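Local structure of PbSGBP-B lipoprotein (Prevotella bryantii B14, 6D2Y) at residues Y258-N263 against I448-N453. The protein probably binds polysaccharide at the cell surface as a lipoprotein encoded in a polysaccharide utilization locus, and carries a magnesium ion. Residues are numbered along the deposited sequence; the frame is centred on the assembly and turned at random.
Sequences YMQIGN and IIKIDN. With MG (magnesium ion), chain B.
Lys450 crosses the Tyr258 ring at a slant, its CD over one face, on an antiparallel strand pair within the beta-sandwich of the predicted xyloglucan-binding domain. The evidence for a CH-pi contact is that Lys450 CD stands 3.9 Å from the ring centroid, 29° off its normal, and nearest to Tyr258 CE2. Chi1 of 58° sets Tyr258 CG between the backbone N and the carbonyl carbon. The polar ends meet weakly, Lys450 NZ to Tyr258 OH; their stronger partners are Thr252 for NZ and Asp250 for OH. On the sheet face that carries Lys450, Gln260 lies beside it, pointing the same way, its OE1 3.4 Å from Lys450 CE, while its NE2 bonds Gly262 O at 2.7 Å, in the carbonyl plane on a lone pair. Met259, Ile261, Ile449 and Ile451 line the other face of the strand pair with apolar side chains: Ile451 CD1 touches both Ile261 CD1 (3.9 Å) and the selenomethionine Met259 CE (4.0 Å), and strand 423-428 packs on Ile261 and Ile449. Four backbone bonds, straight to within 15° at hydrogen, pair Met259 with Ile451 and Ile261 with Ile449. Past this ladder, Asp452 grips magnesium through both carboxylate oxygens, OD1 at 2.4 Å, with Asp227 OD2, the backbone O of Asp225, Ser255 and Asn257, and a water.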
loop_
_atom_site.group_PDB
_atom_site.type_symbol
_atom_site.label_atom_id
_atom_site.label_comp_id
_atom_site.label_asym_id
_atom_site.label_seq_id
_atom_site.Cartn_x
_atom_site.Cartn_y
_atom_site.Cartn_z
ATOM N N TYR A 258 -14.875 -15.453 -9.076
ATOM C CA TYR A 258 -14.837 -14.162 -8.414
ATOM C C TYR A 258 -16.175 -13.931 -7.730
ATOM O O TYR A 258 -17.174 -14.586 -8.035
ATOM C CB TYR A 258 -14.546 -13.021 -9.400
ATOM C CG TYR A 258 -15.556 -12.924 -10.523
ATOM C CD1 TYR A 258 -15.310 -13.518 -11.755
ATOM C CD2 TYR A 258 -16.761 -12.252 -10.350
ATOM C CE1 TYR A 258 -16.234 -13.438 -12.783
ATOM C CE2 TYR A 258 -17.690 -12.174 -11.367
ATOM C CZ TYR A 258 -17.420 -12.765 -12.583
ATOM O OH TYR A 258 -18.345 -12.679 -13.596
HETATM N N MSE A 259 -16.188 -12.979 -6.809
HETATM C CA MSE A 259 -17.421 -12.581 -6.147
HETATM C C MSE A 259 -17.831 -11.210 -6.661
HETATM O O MSE A 259 -16.992 -10.324 -6.809
HETATM C CB MSE A 259 -17.231 -12.596 -4.629
HETATM C CG MSE A 259 -18.478 -12.363 -3.794
HETATM SE SE MSE A 259 -18.979 -10.494 -3.612
HETATM C CE MSE A 259 -17.558 -9.932 -2.418
ATOM N N GLN A 260 -19.118 -11.038 -6.955
ATOM C CA GLN A 260 -19.607 -9.839 -7.622
ATOM C C GLN A 260 -20.630 -9.129 -6.748
ATOM O O GLN A 260 -21.596 -9.746 -6.285
ATOM C CB GLN A 260 -20.226 -10.174 -8.980
ATOM C CG GLN A 260 -20.830 -8.971 -9.690
ATOM C CD GLN A 260 -21.457 -9.336 -11.019
ATOM O OE1 GLN A 260 -20.809 -9.909 -11.896
ATOM N NE2 GLN A 260 -22.725 -8.986 -11.184
ATOM N N ILE A 261 -20.413 -7.834 -6.534
ATOM C CA ILE A 261 -21.365 -6.965 -5.853
ATOM C C ILE A 261 -22.044 -6.098 -6.902
ATOM O O ILE A 261 -21.371 -5.475 -7.734
ATOM C CB ILE A 261 -20.668 -6.103 -4.786
ATOM C CG1 ILE A 261 -19.979 -6.982 -3.741
ATOM C CG2 ILE A 261 -21.655 -5.157 -4.127
ATOM C CD1 ILE A 261 -19.199 -6.194 -2.710
ATOM N N GLY A 262 -23.373 -6.056 -6.869
ATOM C CA GLY A 262 -24.126 -5.351 -7.883
ATOM C C GLY A 262 -24.250 -6.160 -9.161
ATOM O O GLY A 262 -23.693 -7.248 -9.313
ATOM N N ASN A 263 -25.006 -5.604 -10.103
ATOM C CA ASN A 263 -25.228 -6.253 -11.387
ATOM C C ASN A 263 -25.683 -5.200 -12.387
ATOM O O ASN A 263 -25.909 -4.040 -12.039
ATOM C CB ASN A 263 -26.251 -7.390 -11.272
ATOM C CG ASN A 263 -26.020 -8.489 -12.294
ATOM O OD1 ASN A 263 -25.221 -8.335 -13.220
ATOM N ND2 ASN A 263 -26.720 -9.606 -12.129
ATOM N N ILE A 448 -20.975 -2.357 -10.800
ATOM C CA ILE A 448 -20.609 -3.768 -10.799
ATOM C C ILE A 448 -19.199 -3.863 -10.239
ATOM O O ILE A 448 -18.256 -3.310 -10.820
ATOM C CB ILE A 448 -20.682 -4.391 -12.201
ATOM C CG1 ILE A 448 -22.140 -4.551 -12.642
ATOM C CG2 ILE A 448 -19.963 -5.735 -12.218
ATOM C CD1 ILE A 448 -22.321 -5.439 -13.864
ATOM N N ILE A 449 -19.055 -4.548 -9.110
ATOM C CA ILE A 449 -17.773 -4.695 -8.433
ATOM C C ILE A 449 -17.485 -6.179 -8.303
ATOM O O ILE A 449 -18.173 -6.893 -7.561
ATOM C CB ILE A 449 -17.757 -4.011 -7.061
ATOM C CG1 ILE A 449 -17.910 -2.501 -7.217
ATOM C CG2 ILE A 449 -16.489 -4.377 -6.301
ATOM C CD1 ILE A 449 -18.261 -1.794 -5.933
ATOM N N LYS A 450 -16.475 -6.645 -9.022
ATOM C CA LYS A 450 -16.032 -8.025 -8.938
ATOM C C LYS A 450 -14.803 -8.092 -8.046
ATOM O O LYS A 450 -13.857 -7.322 -8.223
ATOM C CB LYS A 450 -15.745 -8.585 -10.329
ATOM C CG LYS A 450 -16.954 -8.494 -11.244
ATOM C CD LYS A 450 -16.703 -9.114 -12.608
ATOM C CE LYS A 450 -17.958 -9.041 -13.465
ATOM N NZ LYS A 450 -17.709 -9.513 -14.853
ATOM N N ILE A 451 -14.830 -8.998 -7.076
ATOM C CA ILE A 451 -13.784 -9.099 -6.070
ATOM C C ILE A 451 -13.257 -10.523 -6.066
ATOM O O ILE A 451 -14.027 -11.484 -6.182
ATOM C CB ILE A 451 -14.314 -8.693 -4.676
ATOM C CG1 ILE A 451 -14.627 -7.199 -4.650
ATOM C CG2 ILE A 451 -13.319 -9.049 -3.583
ATOM C CD1 ILE A 451 -15.411 -6.751 -3.434
ATOM N N ASP A 452 -11.940 -10.659 -5.951
ATOM C CA ASP A 452 -11.335 -11.965 -5.755
ATOM C C ASP A 452 -10.061 -11.782 -4.938
ATOM O O ASP A 452 -9.510 -10.683 -4.849
ATOM C CB ASP A 452 -11.070 -12.657 -7.104
ATOM C CG ASP A 452 -10.513 -14.058 -6.947
ATOM O OD1 ASP A 452 -9.626 -14.443 -7.738
ATOM O OD2 ASP A 452 -10.955 -14.768 -6.022
ATOM N N ASN A 453 -9.626 -12.867 -4.302
ATOM C CA ASN A 453 -8.367 -12.898 -3.563
ATOM C C ASN A 453 -8.382 -11.966 -2.345
ATOM O O ASN A 453 -7.447 -11.198 -2.110
ATOM C CB ASN A 453 -7.177 -12.601 -4.475
ATOM C CG ASN A 453 -7.092 -13.567 -5.651
ATOM O OD1 ASN A 453 -7.381 -14.759 -5.515
ATOM N ND2 ASN A 453 -6.670 -13.063 -6.803
HETATM MG MG MG B . -10.549 -16.659 -7.686
HETATM O O HOH W 1 -8.605 -16.687 -7.154
#